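PDB 4I0X: ESAT-6-like protein MAB_3112, which is of unknown function but, as a small WXG100-family protein, pairs with MAB_3113 to form the EsxEF complex. Local coordinates for residues Ser32-Trp37 with Ala44-Trp49; Gln18-Ser23 with Lys58-Leu63; Ser25-Val30 with Glu51-Ala56. The protein carries 4 engineered substitutions. One frame throughout, in Å; residues are numbered along the deposited sequence.

Interaction 1: residues Ser32-Trp37 with Ala44-Trp49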
ATOM      1  N   SER A  32     -16.194   4.107  -9.579  1.00 12.92           N
ATOM      2  CA  SER A  32     -17.480   4.820  -9.656  1.00 14.18           C
ATOM      3  C   SER A  32     -17.295   6.209 -10.283  1.00 13.69           C
ATOM      4  O   SER A  32     -18.272   6.805 -10.764  1.00 14.76           O
ATOM      5  CB  SER A  32     -18.142   4.954  -8.276  1.00 15.02           C
ATOM      6  OG  SER A  32     -17.484   5.957  -7.505  1.00 16.08           O
ATOM      7  N   LEU A  33     -16.074   6.746 -10.256  1.00 12.34           N
ATOM      8  CA  LEU A  33     -15.884   8.102 -10.811  1.00 15.84           C
ATOM      9  C   LEU A  33     -16.030   8.157 -12.331  1.00 15.21           C
ATOM     10  O   LEU A  33     -16.340   9.208 -12.886  1.00 17.52           O
ATOM     11  CB  LEU A  33     -14.519   8.656 -10.452  1.00 11.08           C
ATOM     12  CG  LEU A  33     -14.250   8.859  -8.975  1.00 13.91           C
ATOM     13  CD1 LEU A  33     -12.782   9.209  -8.888  1.00 13.20           C
ATOM     14  CD2 LEU A  33     -15.160   9.949  -8.364  1.00 15.42           C
ATOM     15  N   PHE A  34     -15.814   7.028 -13.003  1.00 14.42           N
ATOM     16  CA  PHE A  34     -15.662   7.031 -14.453  1.00 13.75           C
ATOM     17  C   PHE A  34     -16.969   7.019 -15.198  1.00 20.67           C
ATOM     18  O   PHE A  34     -17.002   7.285 -16.398  1.00 24.11           O
ATOM     19  CB  PHE A  34     -14.749   5.884 -14.896  1.00 15.15           C
ATOM     20  CG  PHE A  34     -13.380   5.988 -14.324  1.00 17.61           C
ATOM     21  CD1 PHE A  34     -12.740   7.207 -14.275  1.00 14.74           C
ATOM     22  CD2 PHE A  34     -12.741   4.886 -13.787  1.00 16.36           C
ATOM     23  CE1 PHE A  34     -11.476   7.307 -13.746  1.00 18.36           C
ATOM     24  CE2 PHE A  34     -11.478   5.004 -13.226  1.00 11.27           C
ATOM     25  CZ  PHE A  34     -10.855   6.194 -13.211  1.00 17.67           C
ATOM     26  N   GLY A  35     -18.056   6.764 -14.467  1.00 23.41           N
ATOM     27  CA  GLY A  35     -19.384   6.937 -14.993  1.00 21.03           C
ATOM     28  C   GLY A  35     -19.649   8.359 -15.440  1.00 20.95           C
ATOM     29  O   GLY A  35     -20.360   8.578 -16.436  1.00 18.02           O
ATOM     30  N   VAL A  36     -19.066   9.341 -14.753  1.00 15.79           N
ATOM     31  CA  VAL A  36     -19.245  10.734 -15.179  1.00 26.29           C
ATOM     32  C   VAL A  36     -17.962  11.400 -15.656  1.00 17.32           C
ATOM     33  O   VAL A  36     -17.992  12.256 -16.549  1.00 22.54           O
ATOM     34  CB  VAL A  36     -19.824  11.636 -14.078  1.00 36.45           C
ATOM     35  CG1 VAL A  36     -21.245  11.183 -13.682  1.00 48.52           C
ATOM     36  CG2 VAL A  36     -18.878  11.684 -12.898  1.00 40.19           C
ATOM     37  N   TRP A  37     -16.842  11.029 -15.074  1.00 16.37           N
ATOM     38  CA  TRP A  37     -15.591  11.713 -15.403  1.00 14.43           C
ATOM     39  C   TRP A  37     -14.960  11.092 -16.630  1.00 13.42           C
ATOM     40  O   TRP A  37     -14.601   9.914 -16.615  1.00 15.31           O
ATOM     41  CB  TRP A  37     -14.674  11.664 -14.211  1.00 13.53           C
ATOM     42  CG  TRP A  37     -13.432  12.465 -14.311  1.00 16.94           C
ATOM     43  CD1 TRP A  37     -13.178  13.564 -15.122  1.00 13.24           C
ATOM     44  CD2 TRP A  37     -12.239  12.231 -13.565  1.00 18.55           C
ATOM     45  NE1 TRP A  37     -11.919  14.039 -14.884  1.00 14.51           N
ATOM     46  CE2 TRP A  37     -11.312  13.245 -13.932  1.00 12.27           C
ATOM     47  CE3 TRP A  37     -11.875  11.290 -12.591  1.00 14.58           C
ATOM     48  CZ2 TRP A  37     -10.055  13.328 -13.377  1.00 13.56           C
ATOM     49  CZ3 TRP A  37     -10.609  11.367 -12.024  1.00 11.26           C
ATOM     50  CH2 TRP A  37      -9.707  12.384 -12.414  1.00 14.94           C
ATOM     51  N   ALA A  44      -5.758   9.373 -17.146  1.00 15.74           N
ATOM     52  CA  ALA A  44      -4.507   9.354 -16.383  1.00 13.88           C
ATOM     53  C   ALA A  44      -4.776   8.882 -14.946  1.00 12.27           C
ATOM     54  O   ALA A  44      -3.988   8.149 -14.370  1.00 12.61           O
ATOM     55  CB  ALA A  44      -3.870  10.735 -16.381  1.00 16.44           C
ATOM     56  N   TYR A  45      -5.895   9.297 -14.378  1.00 13.47           N
ATOM     57  CA  TYR A  45      -6.295   8.853 -13.050  1.00 10.43           C
ATOM     58  C   TYR A  45      -6.506   7.338 -13.009  1.00 11.16           C
ATOM     59  O   TYR A  45      -6.031   6.647 -12.118  1.00 12.83           O
ATOM     60  CB  TYR A  45      -7.583   9.563 -12.654  1.00 10.03           C
ATOM     61  CG  TYR A  45      -7.895   9.526 -11.166  1.00  9.56           C
ATOM     62  CD1 TYR A  45      -8.635   8.500 -10.621  1.00 15.07           C
ATOM     63  CD2 TYR A  45      -7.513  10.557 -10.340  1.00  9.95           C
ATOM     64  CE1 TYR A  45      -8.970   8.493  -9.288  1.00 10.29           C
ATOM     65  CE2 TYR A  45      -7.811  10.544  -9.010  1.00 11.66           C
ATOM     66  CZ  TYR A  45      -8.565   9.511  -8.483  1.00 13.96           C
ATOM     67  OH  TYR A  45      -8.898   9.525  -7.134  1.00 12.77           O
ATOM     68  N   ARG A  46      -7.252   6.825 -13.975  1.00 15.07           N
ATOM     69  CA  ARG A  46      -7.411   5.390 -14.107  1.00 16.64           C
ATOM     70  C   ARG A  46      -6.080   4.630 -14.163  1.00 18.17           C
ATOM     71  O   ARG A  46      -5.951   3.606 -13.534  1.00 19.95           O
ATOM     72  CB  ARG A  46      -8.265   5.046 -15.322  1.00 17.28           C
ATOM     73  CG  ARG A  46      -8.475   3.548 -15.473  1.00 16.98           C
ATOM     74  CD  ARG A  46      -9.136   3.209 -16.783  1.00 21.61           C
ATOM     75  NE  ARG A  46     -10.389   3.914 -17.005  1.00 25.94           N
ATOM     76  CZ  ARG A  46     -11.606   3.394 -16.826  1.00 43.46           C
ATOM     77  NH1 ARG A  46     -11.764   2.144 -16.386  1.00 43.95           N
ATOM     78  NH2 ARG A  46     -12.684   4.136 -17.093  1.00 44.77           N
ATOM     79  N   SER A  47      -5.080   5.102 -14.910  1.00 18.08           N
ATOM     80  CA  SER A  47      -3.849   4.353 -14.953  1.00 16.45           C
ATOM     81  C   SER A  47      -2.966   4.589 -13.684  1.00 18.85           C
ATOM     82  O   SER A  47      -2.249   3.715 -13.268  1.00 13.22           O
ATOM     83  CB  SER A  47      -3.113   4.548 -16.284  1.00 26.93           C
ATOM     84  OG  SER A  47      -2.489   5.792 -16.382  1.00 38.54           O
ATOM     85  N   GLY A  48      -3.107   5.737 -13.028  1.00 11.97           N
ATOM     86  CA  GLY A  48      -2.524   5.941 -11.728  1.00 11.61           C
ATOM     87  C   GLY A  48      -3.050   4.959 -10.683  1.00 11.59           C
ATOM     88  O   GLY A  48      -2.281   4.397  -9.907  1.00 13.48           O
ATOM     89  N   TRP A  49      -4.369   4.779 -10.662  1.00  9.81           N
ATOM     90  CA  TRP A  49      -5.017   3.857  -9.743  1.00 12.57           C
ATOM     91  C   TRP A  49      -4.619   2.408 -10.019  1.00  9.66           C
ATOM     92  O   TRP A  49      -4.343   1.644  -9.086  1.00 15.12           O
ATOM     93  CB  TRP A  49      -6.549   4.026  -9.718  1.00 12.75           C
ATOM     94  CG  TRP A  49      -7.132   2.898  -8.963  1.00 11.86           C
ATOM     95  CD1 TRP A  49      -7.903   1.891  -9.450  1.00 13.06           C
ATOM     96  CD2 TRP A  49      -6.918   2.611  -7.580  1.00 11.74           C
ATOM     97  NE1 TRP A  49      -8.202   1.001  -8.446  1.00 13.88           N
ATOM     98  CE2 TRP A  49      -7.593   1.412  -7.293  1.00 13.86           C
ATOM     99  CE3 TRP A  49      -6.207   3.236  -6.568  1.00 11.89           C
ATOM    100  CZ2 TRP A  49      -7.586   0.841  -6.027  1.00 12.04           C
ATOM    101  CZ3 TRP A  49      -6.214   2.677  -5.309  1.00 14.25           C
ATOM    102  CH2 TRP A  49      -6.902   1.494  -5.049  1.00 17.91           C
TER
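Tyr45 receives the edge of the Trp37 indole over one face of its ring, with Trp37 CZ3 only 3.4 Å from Tyr45 CG. This is an offset edge-to-face pair: the planes make 63° and the centroid of the Trp37 six-membered ring lies 5.0 Å from that of Tyr45. At the rim of the same phenol, near its plane, Phe34 CZ comes to 4.1 Å from Tyr45 CD1. Leu33 adds an apolar touch, its CD1 3.9 Å from Tyr45 CE1. Phe34 in turn carries the guanidinium of Arg46 flat on one face, the planes 25° apart. The cation sits off-centre, so Arg46 NH2 is 3.4 Å from Phe34 CD2, and Arg46 CZ is 4.1 Å from the ring centroid. The bend at chi3 (-55°) folds the arginine over the ring, and its stem joins in, with Arg46 CB 3.5 Å from Phe34 CZ.

Trp37 opens the WXG motif of the family, in the turn that links helix 4-32 to helix 40-72, so the contact closes the hairpin at this end. The Tyr45 hydroxyl bonds outside the chain, to Thr20 OG1 of the MAB_3113 chain.

No hydrogen bond joins the two segments. The turn is held to the helix by aromatic packing and a cation-pi stack, which lets an exposed arginine shield a buried phenylalanine while probably keeping its charge.

Interaction 2: residues Gln18-Ser23 with Lys58-Leu63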
ATOM      1  N   GLN A  18      -6.157  -5.434   6.574  1.00 11.67           N
ATOM      2  CA  GLN A  18      -6.607  -4.044   6.399  1.00 10.58           C
ATOM      3  C   GLN A  18      -6.281  -3.460   5.019  1.00 10.53           C
ATOM      4  O   GLN A  18      -7.073  -2.734   4.445  1.00  9.92           O
ATOM      5  CB  GLN A  18      -5.988  -3.173   7.483  1.00 10.99           C
ATOM      6  CG  GLN A  18      -6.430  -3.562   8.882  1.00 17.53           C
ATOM      7  CD  GLN A  18      -5.662  -2.828   9.968  1.00 16.08           C
ATOM      8  OE1 GLN A  18      -5.945  -1.679  10.276  1.00 13.61           O
ATOM      9  NE2 GLN A  18      -4.694  -3.504  10.553  1.00 12.82           N
ATOM     10  N   MET A  19      -5.121  -3.793   4.467  1.00 11.42           N
ATOM     11  CA  MET A  19      -4.752  -3.310   3.132  1.00 15.35           C
ATOM     12  C   MET A  19      -5.605  -3.894   2.038  1.00 15.80           C
ATOM     13  O   MET A  19      -5.981  -3.196   1.074  1.00 16.56           O
ATOM     14  CB  MET A  19      -3.283  -3.590   2.863  1.00 19.48           C
ATOM     15  CG  MET A  19      -2.364  -2.664   3.591  1.00 29.76           C
ATOM     16  SD  MET A  19      -0.655  -2.830   3.035  1.00 21.55           S
ATOM     17  CE  MET A  19      -0.890  -2.411   1.293  1.00 16.81           C
ATOM     18  N   ARG A  20      -5.975  -5.164   2.205  1.00 14.14           N
ATOM     19  CA  ARG A  20      -6.808  -5.814   1.235  1.00 14.77           C
ATOM     20  C   ARG A  20      -8.171  -5.155   1.208  1.00 14.29           C
ATOM     21  O   ARG A  20      -8.684  -4.823   0.109  1.00 12.48           O
ATOM     22  CB  ARG A  20      -6.976  -7.315   1.520  1.00 19.76           C
ATOM     23  CG  ARG A  20      -7.723  -8.033   0.399  1.00 20.98           C
ATOM     24  CD  ARG A  20      -7.989  -9.484   0.733  1.00 36.38           C
ATOM     25  NE  ARG A  20      -7.606 -10.386  -0.358  1.00 55.11           N
ATOM     26  CZ  ARG A  20      -8.288 -10.572  -1.494  1.00 60.85           C
ATOM     27  NH1 ARG A  20      -9.412  -9.904  -1.740  1.00 61.21           N
ATOM     28  NH2 ARG A  20      -7.826 -11.431  -2.400  1.00 55.45           N
ATOM     29  N   ALA A  21      -8.757  -4.984   2.396  1.00 11.57           N
ATOM     30  CA  ALA A  21     -10.037  -4.304   2.534  1.00 15.40           C
ATOM     31  C   ALA A  21     -10.007  -2.893   1.971  1.00 11.56           C
ATOM     32  O   ALA A  21     -10.933  -2.473   1.254  1.00 15.61           O
ATOM     33  CB  ALA A  21     -10.447  -4.260   3.947  1.00 19.25           C
ATOM     34  N   GLY A  22      -8.968  -2.149   2.338  1.00 10.01           N
ATOM     35  CA  GLY A  22      -8.824  -0.772   1.917  1.00 14.31           C
ATOM     36  C   GLY A  22      -8.683  -0.646   0.428  1.00 12.67           C
ATOM     37  O   GLY A  22      -9.281   0.230  -0.196  1.00 10.77           O
ATOM     38  N   SER A  23      -7.836  -1.494  -0.132  1.00 13.55           N
ATOM     39  CA  SER A  23      -7.636  -1.548  -1.557  1.00 16.54           C
ATOM     40  C   SER A  23      -8.922  -1.871  -2.344  1.00 13.47           C
ATOM     41  O   SER A  23      -9.191  -1.265  -3.373  1.00 19.37           O
ATOM     42  CB  SER A  23      -6.573  -2.595  -1.874  1.00 20.76           C
ATOM     43  OG  SER A  23      -6.286  -2.572  -3.258  1.00 28.59           O
ATOM     44  N   LYS A  58       1.015  -6.161  -4.301  1.00 13.16           N
ATOM     45  CA  LYS A  58       2.353  -6.662  -4.043  1.00 14.42           C
ATOM     46  C   LYS A  58       2.703  -6.493  -2.546  1.00 13.66           C
ATOM     47  O   LYS A  58       3.340  -7.361  -1.947  1.00 14.41           O
ATOM     48  CB  LYS A  58       3.376  -5.934  -4.914  1.00 15.63           C
ATOM     49  CG  LYS A  58       3.197  -6.169  -6.409  1.00 17.23           C
ATOM     50  CD  LYS A  58       4.306  -5.515  -7.255  1.00 23.56           C
ATOM     51  CE  LYS A  58       3.826  -5.337  -8.697  1.00 22.26           C
ATOM     52  NZ  LYS A  58       4.790  -4.637  -9.592  1.00 21.07           N
ATOM     53  N   VAL A  59       2.306  -5.374  -1.950  1.00 12.45           N
ATOM     54  CA  VAL A  59       2.557  -5.193  -0.510  1.00 16.46           C
ATOM     55  C   VAL A  59       1.824  -6.270   0.317  1.00 18.12           C
ATOM     56  O   VAL A  59       2.392  -6.894   1.201  1.00 15.83           O
ATOM     57  CB  VAL A  59       2.142  -3.776  -0.020  1.00 11.17           C
ATOM     58  CG1 VAL A  59       2.146  -3.705   1.517  1.00 13.67           C
ATOM     59  CG2 VAL A  59       3.043  -2.712  -0.604  1.00 12.01           C
ATOM     60  N   TRP A  60       0.560  -6.490  -0.016  1.00 12.31           N
ATOM     61  CA  TRP A  60      -0.318  -7.414   0.699  1.00 16.03           C
ATOM     62  C   TRP A  60       0.253  -8.806   0.612  1.00 11.86           C
ATOM     63  O   TRP A  60       0.273  -9.532   1.591  1.00 18.00           O
ATOM     64  CB  TRP A  60      -1.738  -7.419   0.067  1.00 29.22           C
ATOM     65  CG  TRP A  60      -2.637  -8.532   0.576  1.00 29.46           C
ATOM     66  CD1 TRP A  60      -3.494  -8.459   1.639  1.00 35.28           C
ATOM     67  CD2 TRP A  60      -2.732  -9.869   0.088  1.00 34.31           C
ATOM     68  NE1 TRP A  60      -4.129  -9.661   1.839  1.00 31.05           N
ATOM     69  CE2 TRP A  60      -3.674 -10.549   0.903  1.00 37.48           C
ATOM     70  CE3 TRP A  60      -2.109 -10.571  -0.944  1.00 44.51           C
ATOM     71  CZ2 TRP A  60      -4.010 -11.882   0.703  1.00 39.67           C
ATOM     72  CZ3 TRP A  60      -2.452 -11.909  -1.138  1.00 43.24           C
ATOM     73  CH2 TRP A  60      -3.390 -12.543  -0.318  1.00 41.44           C
ATOM     74  N   ASN A  61       0.729  -9.168  -0.566  1.00 18.37           N
ATOM     75  CA  ASN A  61       1.353 -10.466  -0.782  1.00 19.70           C
ATOM     76  C   ASN A  61       2.630 -10.659   0.007  1.00 16.91           C
ATOM     77  O   ASN A  61       2.898 -11.752   0.515  1.00 16.39           O
ATOM     78  CB  ASN A  61       1.620 -10.708  -2.262  1.00 21.08           C
ATOM     79  CG  ASN A  61       0.407 -11.313  -2.970  1.00 29.30           C
ATOM     80  OD1 ASN A  61       0.074 -12.478  -2.773  1.00 35.64           O
ATOM     81  ND2 ASN A  61      -0.254 -10.521  -3.780  1.00 41.87           N
ATOM     82  N   ALA A  62       3.424  -9.606   0.102  1.00 16.02           N
ATOM     83  CA  ALA A  62       4.684  -9.690   0.837  1.00 16.29           C
ATOM     84  C   ALA A  62       4.413  -9.797   2.331  1.00 14.72           C
ATOM     85  O   ALA A  62       5.071 -10.575   3.019  1.00 15.54           O
ATOM     86  CB  ALA A  62       5.574  -8.496   0.536  1.00 19.03           C
ATOM     87  N   LEU A  63       3.435  -9.045   2.814  1.00 13.30           N
ATOM     88  CA  LEU A  63       3.024  -9.100   4.222  1.00 12.79           C
ATOM     89  C   LEU A  63       2.497 -10.464   4.639  1.00 12.97           C
ATOM     90  O   LEU A  63       2.854 -10.971   5.662  1.00 13.37           O
ATOM     91  CB  LEU A  63       1.949  -8.039   4.553  1.00 11.52           C
ATOM     92  CG  LEU A  63       2.480  -6.619   4.585  1.00 11.47           C
ATOM     93  CD1 LEU A  63       1.361  -5.630   4.594  1.00 17.91           C
ATOM     94  CD2 LEU A  63       3.415  -6.387   5.783  1.00 15.47           C
TER
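Met19 sets out with CG anti to its carbonyl carbon and then bends at chi3 (60°), which folds CE round so that sulfur and methyl both meet Val59. Met19 SD and Val59 CG1 are 3.3 Å apart, and Met19 CE lies against the same methyl. The sulfur also touches Leu63, one turn further on, at 3.8 Å from Met19 SD to Leu63 CD1. Beside this apolar cluster, Arg20 runs obliquely across Trp60. Arg20 CB lies 3.7 Å from Trp60 CD1.

These are the two arms of the helical hairpin of the WXG100 fold, antiparallel at 160° with local axes 9.7 Å apart, and Met19 and Trp60 are the residues whose CA atoms come closest. Val59 and Lys58 also pack on Ala68 of the MAB_3113 chain, and Lys58 forms a salt bridge with Glu71 of that chain.

Further out, Arg20 NE stands above one face of the indole near its rim, 4.0 Å from Trp60 CZ2. The guanidinium is turned almost perpendicular to the ring, at 85°, and Arg20 CZ is 5.4 Å from the centroid of the Trp60 six-membered ring, a weak cation-pi attraction at most.

Interaction 3: residues Ser25-Val30 with Glu51-Ala56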
ATOM      1  N   SER A  25     -12.019  -1.457  -1.333  1.00 12.70           N
ATOM      2  CA  SER A  25     -12.895  -0.311  -1.108  1.00 14.60           C
ATOM      3  C   SER A  25     -12.532   0.867  -2.019  1.00 12.72           C
ATOM      4  O   SER A  25     -13.404   1.500  -2.642  1.00 12.59           O
ATOM      5  CB  SER A  25     -12.886   0.091   0.376  1.00 17.39           C
ATOM      6  OG  SER A  25     -13.761   1.179   0.628  1.00 24.75           O
ATOM      7  N   LEU A  26     -11.254   1.136  -2.156  1.00 10.19           N
ATOM      8  CA  LEU A  26     -10.826   2.251  -2.987  1.00 14.78           C
ATOM      9  C   LEU A  26     -11.072   1.947  -4.453  1.00 12.15           C
ATOM     10  O   LEU A  26     -11.354   2.824  -5.218  1.00 14.05           O
ATOM     11  CB  LEU A  26      -9.343   2.533  -2.793  1.00 15.21           C
ATOM     12  CG  LEU A  26      -9.005   3.424  -1.628  1.00 19.07           C
ATOM     13  CD1 LEU A  26      -7.527   3.282  -1.348  1.00 21.02           C
ATOM     14  CD2 LEU A  26      -9.419   4.888  -1.930  1.00 16.47           C
ATOM     15  N   ASP A  27     -10.936   0.688  -4.830  1.00 14.72           N
ATOM     16  CA  ASP A  27     -11.149   0.274  -6.207  1.00 12.64           C
ATOM     17  C   ASP A  27     -12.596   0.529  -6.611  1.00 12.38           C
ATOM     18  O   ASP A  27     -12.868   1.114  -7.663  1.00 12.68           O
ATOM     19  CB  ASP A  27     -10.806  -1.199  -6.408  1.00 15.53           C
ATOM     20  CG  ASP A  27     -10.870  -1.598  -7.869  1.00 23.73           C
ATOM     21  OD1 ASP A  27     -10.217  -0.944  -8.694  1.00 16.67           O
ATOM     22  OD2 ASP A  27     -11.615  -2.515  -8.216  1.00 25.29           O
ATOM     23  N   ARG A  28     -13.522   0.203  -5.729  1.00 11.39           N
ATOM     24  CA  ARG A  28     -14.913   0.499  -5.996  1.00 15.51           C
ATOM     25  C   ARG A  28     -15.163   2.013  -6.118  1.00 15.42           C
ATOM     26  O   ARG A  28     -15.873   2.485  -7.022  1.00 12.95           O
ATOM     27  CB  ARG A  28     -15.787  -0.124  -4.928  1.00 15.30           C
ATOM     28  CG  ARG A  28     -15.808  -1.660  -5.011  1.00 18.07           C
ATOM     29  CD  ARG A  28     -16.848  -2.261  -4.090  1.00 26.54           C
ATOM     30  NE  ARG A  28     -16.560  -2.061  -2.673  1.00 33.28           N
ATOM     31  CZ  ARG A  28     -15.844  -2.899  -1.917  1.00 38.19           C
ATOM     32  NH1 ARG A  28     -15.304  -3.994  -2.442  1.00 32.76           N
ATOM     33  NH2 ARG A  28     -15.648  -2.632  -0.627  1.00 39.19           N
ATOM     34  N   ASP A  29     -14.571   2.774  -5.227  1.00 11.62           N
ATOM     35  CA  ASP A  29     -14.752   4.229  -5.253  1.00 11.64           C
ATOM     36  C   ASP A  29     -14.201   4.823  -6.540  1.00 10.88           C
ATOM     37  O   ASP A  29     -14.850   5.654  -7.200  1.00 14.93           O
ATOM     38  CB  ASP A  29     -14.012   4.887  -4.104  1.00 11.44           C
ATOM     39  CG  ASP A  29     -14.634   4.623  -2.751  1.00 23.43           C
ATOM     40  OD1 ASP A  29     -15.793   4.164  -2.662  1.00 23.79           O
ATOM     41  OD2 ASP A  29     -13.946   4.914  -1.756  1.00 26.29           O
ATOM     42  N   VAL A  30     -12.988   4.417  -6.891  1.00 11.95           N
ATOM     43  CA  VAL A  30     -12.334   4.929  -8.078  1.00  9.73           C
ATOM     44  C   VAL A  30     -13.120   4.602  -9.304  1.00 12.25           C
ATOM     45  O   VAL A  30     -13.371   5.486 -10.111  1.00 14.04           O
ATOM     46  CB  VAL A  30     -10.906   4.417  -8.248  1.00 13.38           C
ATOM     47  CG1 VAL A  30     -10.389   4.808  -9.639  1.00 20.55           C
ATOM     48  CG2 VAL A  30     -10.007   4.989  -7.154  1.00 14.39           C
ATOM     49  N   GLU A  51      -1.827   1.469 -11.211  1.00 16.07           N
ATOM     50  CA  GLU A  51      -0.486   1.330 -10.649  1.00 13.32           C
ATOM     51  C   GLU A  51      -0.531   1.321  -9.111  1.00 12.19           C
ATOM     52  O   GLU A  51       0.128   0.534  -8.488  1.00 14.52           O
ATOM     53  CB  GLU A  51       0.470   2.405 -11.176  1.00 17.68           C
ATOM     54  CG  GLU A  51       1.792   2.379 -10.452  1.00 27.34           C
ATOM     55  CD  GLU A  51       2.866   3.258 -11.070  1.00 28.66           C
ATOM     56  OE1 GLU A  51       2.586   4.021 -12.024  1.00 40.53           O
ATOM     57  OE2 GLU A  51       3.997   3.192 -10.568  1.00 26.77           O
ATOM     58  N   MET A  52      -1.321   2.187  -8.489  1.00 13.09           N
ATOM     59  CA  MET A  52      -1.488   2.130  -7.045  1.00 12.03           C
ATOM     60  C   MET A  52      -2.017   0.749  -6.503  1.00 14.45           C
ATOM     61  O   MET A  52      -1.516   0.199  -5.517  1.00 14.70           O
ATOM     62  CB  MET A  52      -2.404   3.281  -6.629  1.00 14.69           C
ATOM     63  CG  MET A  52      -2.523   3.465  -5.196  1.00 14.29           C
ATOM     64  SD  MET A  52      -3.233   5.071  -4.709  1.00 17.05           S
ATOM     65  CE  MET A  52      -2.853   4.843  -2.990  1.00 25.13           C
ATOM     66  N   GLN A  53      -3.048   0.209  -7.132  1.00  9.63           N
ATOM     67  CA  GLN A  53      -3.643  -1.038  -6.740  1.00 14.39           C
ATOM     68  C   GLN A  53      -2.640  -2.177  -6.957  1.00 13.98           C
ATOM     69  O   GLN A  53      -2.575  -3.117  -6.173  1.00 15.07           O
ATOM     70  CB  GLN A  53      -4.885  -1.264  -7.581  1.00 13.75           C
ATOM     71  CG  GLN A  53      -5.665  -2.489  -7.243  1.00 20.23           C
ATOM     72  CD  GLN A  53      -6.849  -2.659  -8.175  1.00 30.47           C
ATOM     73  OE1 GLN A  53      -6.712  -2.568  -9.398  1.00 34.20           O
ATOM     74  NE2 GLN A  53      -8.024  -2.880  -7.602  1.00 33.98           N
ATOM     75  N   ASP A  54      -1.860  -2.091  -8.024  1.00 11.60           N
ATOM     76  CA  ASP A  54      -0.833  -3.084  -8.273  1.00 13.41           C
ATOM     77  C   ASP A  54       0.179  -3.051  -7.128  1.00 19.60           C
ATOM     78  O   ASP A  54       0.578  -4.092  -6.634  1.00 13.39           O
ATOM     79  CB  ASP A  54      -0.183  -2.870  -9.653  1.00 15.87           C
ATOM     80  CG  ASP A  54       0.814  -3.979 -10.034  1.00 25.34           C
ATOM     81  OD1 ASP A  54       0.376  -5.149 -10.239  1.00 23.26           O
ATOM     82  OD2 ASP A  54       2.029  -3.663 -10.193  1.00 24.35           O
ATOM     83  N   GLY A  55       0.557  -1.860  -6.673  1.00 13.86           N
ATOM     84  CA  GLY A  55       1.517  -1.759  -5.599  1.00 12.93           C
ATOM     85  C   GLY A  55       0.952  -2.331  -4.307  1.00 11.35           C
ATOM     86  O   GLY A  55       1.606  -3.069  -3.573  1.00 14.02           O
ATOM     87  N   ALA A  56      -0.293  -2.014  -4.059  1.00 11.03           N
ATOM     88  CA  ALA A  56      -0.997  -2.447  -2.860  1.00 11.21           C
ATOM     89  C   ALA A  56      -1.081  -3.963  -2.795  1.00  9.89           C
ATOM     90  O   ALA A  56      -0.775  -4.564  -1.777  1.00 14.98           O
ATOM     91  CB  ALA A  56      -2.392  -1.797  -2.802  1.00 14.11           C
TER
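Asp27 and Gln53 are the pair that meets across these segments, and their CA atoms, 7.6 Å apart, are also the nearest between 25-30 and 51-56. Along the first segment Leu26 comes just before: its CB points toward 51-56, yet the side chain stops short of touching it.

Next is Asp27. Its CG is anti to the backbone nitrogen (chi1 -173°), which turns the carboxylate toward Gln53. Gln53, extended beyond CG, brings NE2 to 3.1 Å from Asp27 OD1. The same nitrogen is just as near the carboxylate carbon, with Gln53 NE2 3.1 Å from Asp27 CG, and it stands 3.7 Å from Asp27 OD2. The two oxygens keep further apart, Gln53 OE1 lying 3.9 Å from Asp27 OD1. The side chains meet obliquely, with carboxylate and amide planes 41° apart. Asp27 OD1 also accepts a hydrogen bond from the indole nitrogen of Trp49, and a weak one from Gln31 NE2.

One turn on from Leu26 comes Val30, and both pack on Trp49 of helix 40-72, with Phe26 and Val19 of the MAB_3113 chain against Leu26 and Val30 respectively.

The burial between the segments is small, 101 Å² in all, and most of it belongs to Asp27 and Gln53. The Trp49 bond and the weak one from Gln31 would probably favour the ionised carboxylate. What joins the two arms of the hairpin at this level is thus a close polar approach on their partly exposed side, where Asp27 is tied to helix 40-72 by its hydrogen bond from Trp49.

All three contacts join helix 40-72 to what precedes it, and they nest: interaction 1 lies closest to the turn, interaction 3 next, interaction 2 outermost along the chain. Interactions 2 and 3 hold the same two helices, whereas interaction 1 ties the connecting turn to the second. Interactions 1 and 2 are buried; interaction 1 is aromatic, interaction 2 pairs a methionine with aliphatics and sets an arginine beside a tryptophan, and each carries its arginine at an exposed margin. Interaction 3 is the polar, near-surface contact between them. Trp49 ties interaction 1 to interaction 3 and packs against Ser23 O of interaction 2, while Met19 CE lies 3.8 Å from Ala56 O.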